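Local coordinates for tryparedoxin (PDB 3S9F), which probably acts as a thioredoxin-fold disulfide reductase, passing electrons through a redox-active pair of cysteines in the Leishmania detoxification pathway, at residues K49-C63 with Y124-A137. Numbering follows the deposited sequence.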
loop_
_atom_site.group_PDB
_atom_site.type_symbol
_atom_site.label_atom_id
_atom_site.label_comp_id
_atom_site.label_asym_id
_atom_site.label_seq_id
_atom_site.Cartn_x
_atom_site.Cartn_y
_atom_site.Cartn_z
ATOM N N LYS A 49 8.982 -12.769 -10.198
ATOM C CA LYS A 49 9.590 -13.615 -9.171
ATOM C C LYS A 49 8.528 -14.334 -8.309
ATOM O O LYS A 49 7.339 -13.998 -8.345
ATOM C CB LYS A 49 10.498 -12.765 -8.263
ATOM C CG LYS A 49 11.657 -12.069 -8.978
ATOM C CD LYS A 49 12.466 -11.174 -8.043
ATOM C CE LYS A 49 13.802 -10.800 -8.670
ATOM N NZ LYS A 49 14.616 -9.923 -7.785
ATOM N N THR A 50 8.951 -15.322 -7.523
ATOM C CA THR A 50 8.124 -15.766 -6.409
ATOM C C THR A 50 8.524 -14.823 -5.288
ATOM O O THR A 50 9.711 -14.542 -5.131
ATOM C CB THR A 50 8.458 -17.219 -5.987
ATOM O OG1 THR A 50 8.180 -18.093 -7.087
ATOM C CG2 THR A 50 7.606 -17.651 -4.816
ATOM N N VAL A 51 7.547 -14.292 -4.548
ATOM C CA VAL A 51 7.859 -13.378 -3.449
ATOM C C VAL A 51 7.324 -14.012 -2.173
ATOM O O VAL A 51 6.222 -14.537 -2.169
ATOM C CB VAL A 51 7.246 -11.938 -3.674
ATOM C CG1 VAL A 51 7.339 -11.101 -2.383
ATOM C CG2 VAL A 51 7.956 -11.183 -4.807
ATOM N N PHE A 52 8.098 -13.953 -1.090
ATOM C CA PHE A 52 7.662 -14.494 0.185
ATOM C C PHE A 52 7.485 -13.364 1.171
ATOM O O PHE A 52 8.313 -12.466 1.228
ATOM C CB PHE A 52 8.728 -15.437 0.757
ATOM C CG PHE A 52 8.875 -16.694 -0.014
ATOM C CD1 PHE A 52 9.787 -16.783 -1.072
ATOM C CD2 PHE A 52 8.126 -17.807 0.325
ATOM C CE1 PHE A 52 9.927 -17.976 -1.794
ATOM C CE2 PHE A 52 8.264 -19.002 -0.387
ATOM C CZ PHE A 52 9.163 -19.075 -1.451
ATOM N N PHE A 53 6.402 -13.406 1.937
ATOM C CA PHE A 53 6.335 -12.602 3.166
ATOM C C PHE A 53 6.831 -13.474 4.311
ATOM O O PHE A 53 6.367 -14.604 4.482
ATOM C CB PHE A 53 4.908 -12.148 3.453
ATOM C CG PHE A 53 4.406 -11.107 2.504
ATOM C CD1 PHE A 53 5.005 -9.851 2.454
ATOM C CD2 PHE A 53 3.333 -11.387 1.660
ATOM C CE1 PHE A 53 4.536 -8.882 1.591
ATOM C CE2 PHE A 53 2.858 -10.416 0.781
ATOM C CZ PHE A 53 3.467 -9.173 0.739
ATOM N N TYR A 54 7.785 -12.969 5.097
ATOM C CA TYR A 54 8.321 -13.743 6.208
ATOM C C TYR A 54 7.853 -13.063 7.484
ATOM O O TYR A 54 8.230 -11.916 7.752
ATOM C CB TYR A 54 9.859 -13.729 6.163
ATOM C CG TYR A 54 10.535 -14.488 7.280
ATOM C CD1 TYR A 54 11.656 -13.954 7.922
ATOM C CD2 TYR A 54 10.070 -15.752 7.678
ATOM C CE1 TYR A 54 12.298 -14.672 8.984
ATOM C CE2 TYR A 54 10.685 -16.459 8.717
ATOM C CZ TYR A 54 11.805 -15.915 9.340
ATOM O OH TYR A 54 12.401 -16.629 10.352
ATOM N N PHE A 55 7.004 -13.757 8.236
ATOM C CA PHE A 55 6.451 -13.234 9.500
ATOM C C PHE A 55 7.314 -13.758 10.618
ATOM O O PHE A 55 7.424 -14.968 10.805
ATOM C CB PHE A 55 4.992 -13.710 9.659
ATOM C CG PHE A 55 4.070 -13.223 8.541
ATOM C CD1 PHE A 55 3.994 -13.913 7.310
ATOM C CD2 PHE A 55 3.328 -12.071 8.706
ATOM C CE1 PHE A 55 3.174 -13.452 6.274
ATOM C CE2 PHE A 55 2.486 -11.593 7.697
ATOM C CZ PHE A 55 2.403 -12.297 6.453
ATOM N N SER A 56 7.973 -12.857 11.357
ATOM C CA SER A 56 8.911 -13.286 12.368
ATOM C C SER A 56 9.107 -12.122 13.336
ATOM O O SER A 56 8.620 -11.022 13.091
ATOM C CB SER A 56 10.246 -13.651 11.715
ATOM O OG SER A 56 11.087 -14.267 12.656
ATOM N N ALA A 57 9.822 -12.367 14.426
ATOM C CA ALA A 57 10.112 -11.308 15.407
ATOM C C ALA A 57 11.386 -11.648 16.146
ATOM O O ALA A 57 11.709 -12.838 16.365
ATOM C CB ALA A 57 8.965 -11.158 16.401
ATOM N N SER A 58 12.097 -10.597 16.557
ATOM C CA SER A 58 13.365 -10.735 17.271
ATOM C C SER A 58 13.199 -11.500 18.593
ATOM O O SER A 58 14.146 -12.100 19.073
ATOM C CB SER A 58 13.938 -9.345 17.559
ATOM O OG SER A 58 13.143 -8.706 18.554
ATOM N N TRP A 59 11.979 -11.489 19.133
ATOM C CA TRP A 59 11.663 -11.963 20.494
ATOM C C TRP A 59 11.148 -13.412 20.539
ATOM O O TRP A 59 10.890 -13.994 21.607
ATOM C CB TRP A 59 10.665 -10.991 21.154
ATOM C CG TRP A 59 9.403 -10.675 20.359
ATOM C CD1 TRP A 59 9.078 -9.464 19.774
ATOM C CD2 TRP A 59 8.297 -11.544 20.102
ATOM N NE1 TRP A 59 7.859 -9.546 19.174
ATOM C CE2 TRP A 59 7.351 -10.806 19.351
ATOM C CE3 TRP A 59 8.013 -12.879 20.410
ATOM C CZ2 TRP A 59 6.145 -11.364 18.900
ATOM C CZ3 TRP A 59 6.815 -13.427 19.975
ATOM C CH2 TRP A 59 5.892 -12.668 19.224
ATOM N N CYS A 60 11.027 -14.000 19.362
ATOM C CA CYS A 60 10.422 -15.299 19.197
ATOM C C CYS A 60 11.514 -16.380 19.147
ATOM O O CYS A 60 12.354 -16.371 18.251
ATOM C CB CYS A 60 9.586 -15.262 17.916
ATOM S SG CYS A 60 9.217 -16.860 17.219
ATOM N N PRO A 61 11.522 -17.304 20.127
ATOM C CA PRO A 61 12.574 -18.335 20.128
ATOM C C PRO A 61 12.615 -19.278 18.908
ATOM O O PRO A 61 13.709 -19.524 18.382
ATOM C CB PRO A 61 12.328 -19.091 21.445
ATOM C CG PRO A 61 11.680 -18.063 22.340
ATOM C CD PRO A 61 10.761 -17.306 21.393
ATOM N N PRO A 62 11.459 -19.805 18.444
ATOM C CA PRO A 62 11.603 -20.606 17.232
ATOM C C PRO A 62 12.014 -19.809 15.990
ATOM O O PRO A 62 12.648 -20.383 15.092
ATOM C CB PRO A 62 10.215 -21.227 17.048
ATOM C CG PRO A 62 9.305 -20.354 17.777
ATOM C CD PRO A 62 10.092 -19.899 18.979
ATOM N N CYS A 63 11.669 -18.513 15.933
ATOM C CA CYS A 63 12.174 -17.651 14.854
ATOM C C CYS A 63 13.685 -17.552 14.857
ATOM O O CYS A 63 14.309 -17.579 13.794
ATOM C CB CYS A 63 11.604 -16.239 14.919
ATOM S SG CYS A 63 9.837 -16.120 14.745
ATOM N N TYR A 124 -3.514 -13.886 5.594
ATOM C CA TYR A 124 -2.927 -15.208 5.432
ATOM C C TYR A 124 -3.074 -16.081 6.661
ATOM O O TYR A 124 -2.401 -17.104 6.775
ATOM C CB TYR A 124 -1.443 -15.087 5.017
ATOM C CG TYR A 124 -1.286 -14.471 3.634
ATOM C CD1 TYR A 124 -0.697 -13.210 3.464
ATOM C CD2 TYR A 124 -1.716 -15.153 2.495
ATOM C CE1 TYR A 124 -0.550 -12.639 2.195
ATOM C CE2 TYR A 124 -1.565 -14.605 1.227
ATOM C CZ TYR A 124 -0.980 -13.352 1.081
ATOM O OH TYR A 124 -0.865 -12.822 -0.190
ATOM N N SER A 125 -3.946 -15.658 7.579
ATOM C CA SER A 125 -4.247 -16.428 8.803
ATOM C C SER A 125 -2.955 -16.853 9.499
ATOM O O SER A 125 -2.782 -18.031 9.847
ATOM C CB SER A 125 -5.082 -17.662 8.467
ATOM O OG SER A 125 -6.314 -17.319 7.868
ATOM N N VAL A 126 -2.040 -15.904 9.682
ATOM C CA VAL A 126 -0.767 -16.186 10.335
ATOM C C VAL A 126 -1.003 -16.173 11.841
ATOM O O VAL A 126 -1.070 -15.107 12.474
ATOM C CB VAL A 126 0.330 -15.177 9.946
ATOM C CG1 VAL A 126 1.666 -15.594 10.592
ATOM C CG2 VAL A 126 0.466 -15.130 8.427
ATOM N N GLU A 127 -1.110 -17.365 12.413
ATOM C CA GLU A 127 -1.473 -17.478 13.822
ATOM C C GLU A 127 -0.267 -17.684 14.716
ATOM O O GLU A 127 -0.362 -17.555 15.941
ATOM C CB GLU A 127 -2.486 -18.598 14.017
ATOM C CG GLU A 127 -3.869 -18.232 13.542
ATOM C CD GLU A 127 -4.620 -19.436 13.063
ATOM O OE1 GLU A 127 -4.128 -20.565 13.289
ATOM O OE2 GLU A 127 -5.699 -19.256 12.471
ATOM N N SER A 128 0.867 -18.013 14.098
ATOM C CA SER A 128 2.109 -18.221 14.807
ATOM C C SER A 128 3.279 -17.856 13.906
ATOM O O SER A 128 3.160 -17.788 12.669
ATOM C CB SER A 128 2.268 -19.670 15.272
ATOM O OG SER A 128 2.118 -20.557 14.178
ATOM N N ILE A 129 4.415 -17.651 14.536
ATOM C CA ILE A 129 5.624 -17.329 13.790
ATOM C C ILE A 129 6.722 -18.312 14.237
ATOM O O ILE A 129 6.613 -18.893 15.314
ATOM C CB ILE A 129 6.037 -15.839 13.967
ATOM C CG1 ILE A 129 6.105 -15.443 15.456
ATOM C CG2 ILE A 129 5.082 -14.918 13.186
ATOM C CD1 ILE A 129 6.774 -14.069 15.661
ATOM N N PRO A 130 7.754 -18.544 13.399
ATOM C CA PRO A 130 7.986 -18.034 12.042
ATOM C C PRO A 130 7.036 -18.654 11.023
ATOM O O PRO A 130 6.705 -19.844 11.125
ATOM C CB PRO A 130 9.422 -18.464 11.736
ATOM C CG PRO A 130 9.626 -19.723 12.559
ATOM C CD PRO A 130 8.775 -19.530 13.815
ATOM N N THR A 131 6.553 -17.836 10.096
ATOM C CA THR A 131 5.699 -18.318 9.002
ATOM C C THR A 131 6.199 -17.696 7.711
ATOM O O THR A 131 6.548 -16.507 7.675
ATOM C CB THR A 131 4.199 -17.978 9.232
ATOM O OG1 THR A 131 3.695 -18.760 10.333
ATOM C CG2 THR A 131 3.358 -18.320 7.991
ATOM N N LEU A 132 6.239 -18.506 6.657
ATOM C CA LEU A 132 6.664 -18.035 5.353
ATOM C C LEU A 132 5.549 -18.331 4.329
ATOM O O LEU A 132 5.127 -19.482 4.175
ATOM C CB LEU A 132 8.000 -18.731 5.019
ATOM C CG LEU A 132 9.046 -18.282 4.020
ATOM C CD1 LEU A 132 9.532 -16.850 4.261
ATOM C CD2 LEU A 132 10.225 -19.289 4.107
ATOM N N ILE A 133 5.069 -17.269 3.678
ATOM C CA ILE A 133 3.962 -17.328 2.729
ATOM C C ILE A 133 4.553 -16.920 1.392
ATOM O O ILE A 133 5.059 -15.806 1.242
ATOM C CB ILE A 133 2.819 -16.337 3.092
ATOM C CG1 ILE A 133 2.254 -16.553 4.515
ATOM C CG2 ILE A 133 1.655 -16.443 2.040
ATOM C CD1 ILE A 133 1.532 -17.853 4.717
ATOM N N GLY A 134 4.474 -17.823 0.419
ATOM C CA GLY A 134 4.997 -17.588 -0.931
ATOM C C GLY A 134 3.882 -17.303 -1.924
ATOM O O GLY A 134 2.808 -17.935 -1.891
ATOM N N LEU A 135 4.133 -16.338 -2.795
ATOM C CA LEU A 135 3.175 -15.967 -3.803
ATOM C C LEU A 135 3.818 -15.581 -5.125
ATOM O O LEU A 135 4.965 -15.195 -5.172
ATOM C CB LEU A 135 2.285 -14.838 -3.310
ATOM C CG LEU A 135 2.960 -13.581 -2.809
ATOM C CD1 LEU A 135 2.177 -12.359 -3.112
ATOM C CD2 LEU A 135 3.213 -13.695 -1.337
ATOM N N ASN A 136 3.039 -15.693 -6.192
ATOM C CA ASN A 136 3.469 -15.241 -7.506
ATOM C C ASN A 136 3.414 -13.709 -7.515
ATOM O O ASN A 136 2.362 -13.132 -7.242
ATOM C CB ASN A 136 2.537 -15.842 -8.578
ATOM C CG ASN A 136 2.916 -15.434 -9.989
ATOM O OD1 ASN A 136 2.855 -14.266 -10.351
ATOM N ND2 ASN A 136 3.311 -16.414 -10.797
ATOM N N ALA A 137 4.538 -13.051 -7.814
ATOM C CA ALA A 137 4.585 -11.587 -7.755
ATOM C C ALA A 137 3.643 -10.932 -8.757
ATOM O O ALA A 137 3.033 -9.903 -8.474
ATOM C CB ALA A 137 5.993 -11.072 -7.934
HETATM O O HOH W 1 5.746 -13.643 -10.760
#
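Phe55 and Val126 meet beside an antiparallel strand pair of the thioredoxin fold, 50-56 against 131-136, whose N-to-C directions differ by 153°. Val126 CG2 sits over one face of the Phe55 ring, 3.8 Å from its centroid and 8° off the normal, a CH-pi contact. Phe55 chi1 of -61° lays the ring beside its own backbone N, where Thr131 O lies at the ring edge, near its plane, while accepting the Phe55 N hydrogen bond (2.8 Å). Further along that face of the sheet, the Phe53 and Tyr124 side chains cross at about a right angle, and Phe53 CD2 touches Leu135 CD2 at 3.8 Å. On the other face, Phe52 CD2 reaches Gly134 CA at 3.4 Å, and Tyr54 CD2 meets Leu132 CD1 at 3.6 Å; the Tyr54 hydroxyl is hydrogen-bonded to Thr67. Beyond the strand ends comes the CxxC motif, Cys60 and Cys63, disulfide-bonded in a structure of this protein, but here with SG atoms 2.7 Å apart, too far for that bond. Ile129 sends CD1 among Ala57, Trp59 and both cysteines. The loop that faces them carries the cis-proline characteristic of thioredoxins: Pro130, after a cis peptide bond, places its N 3.5 Å from Cys63 SG.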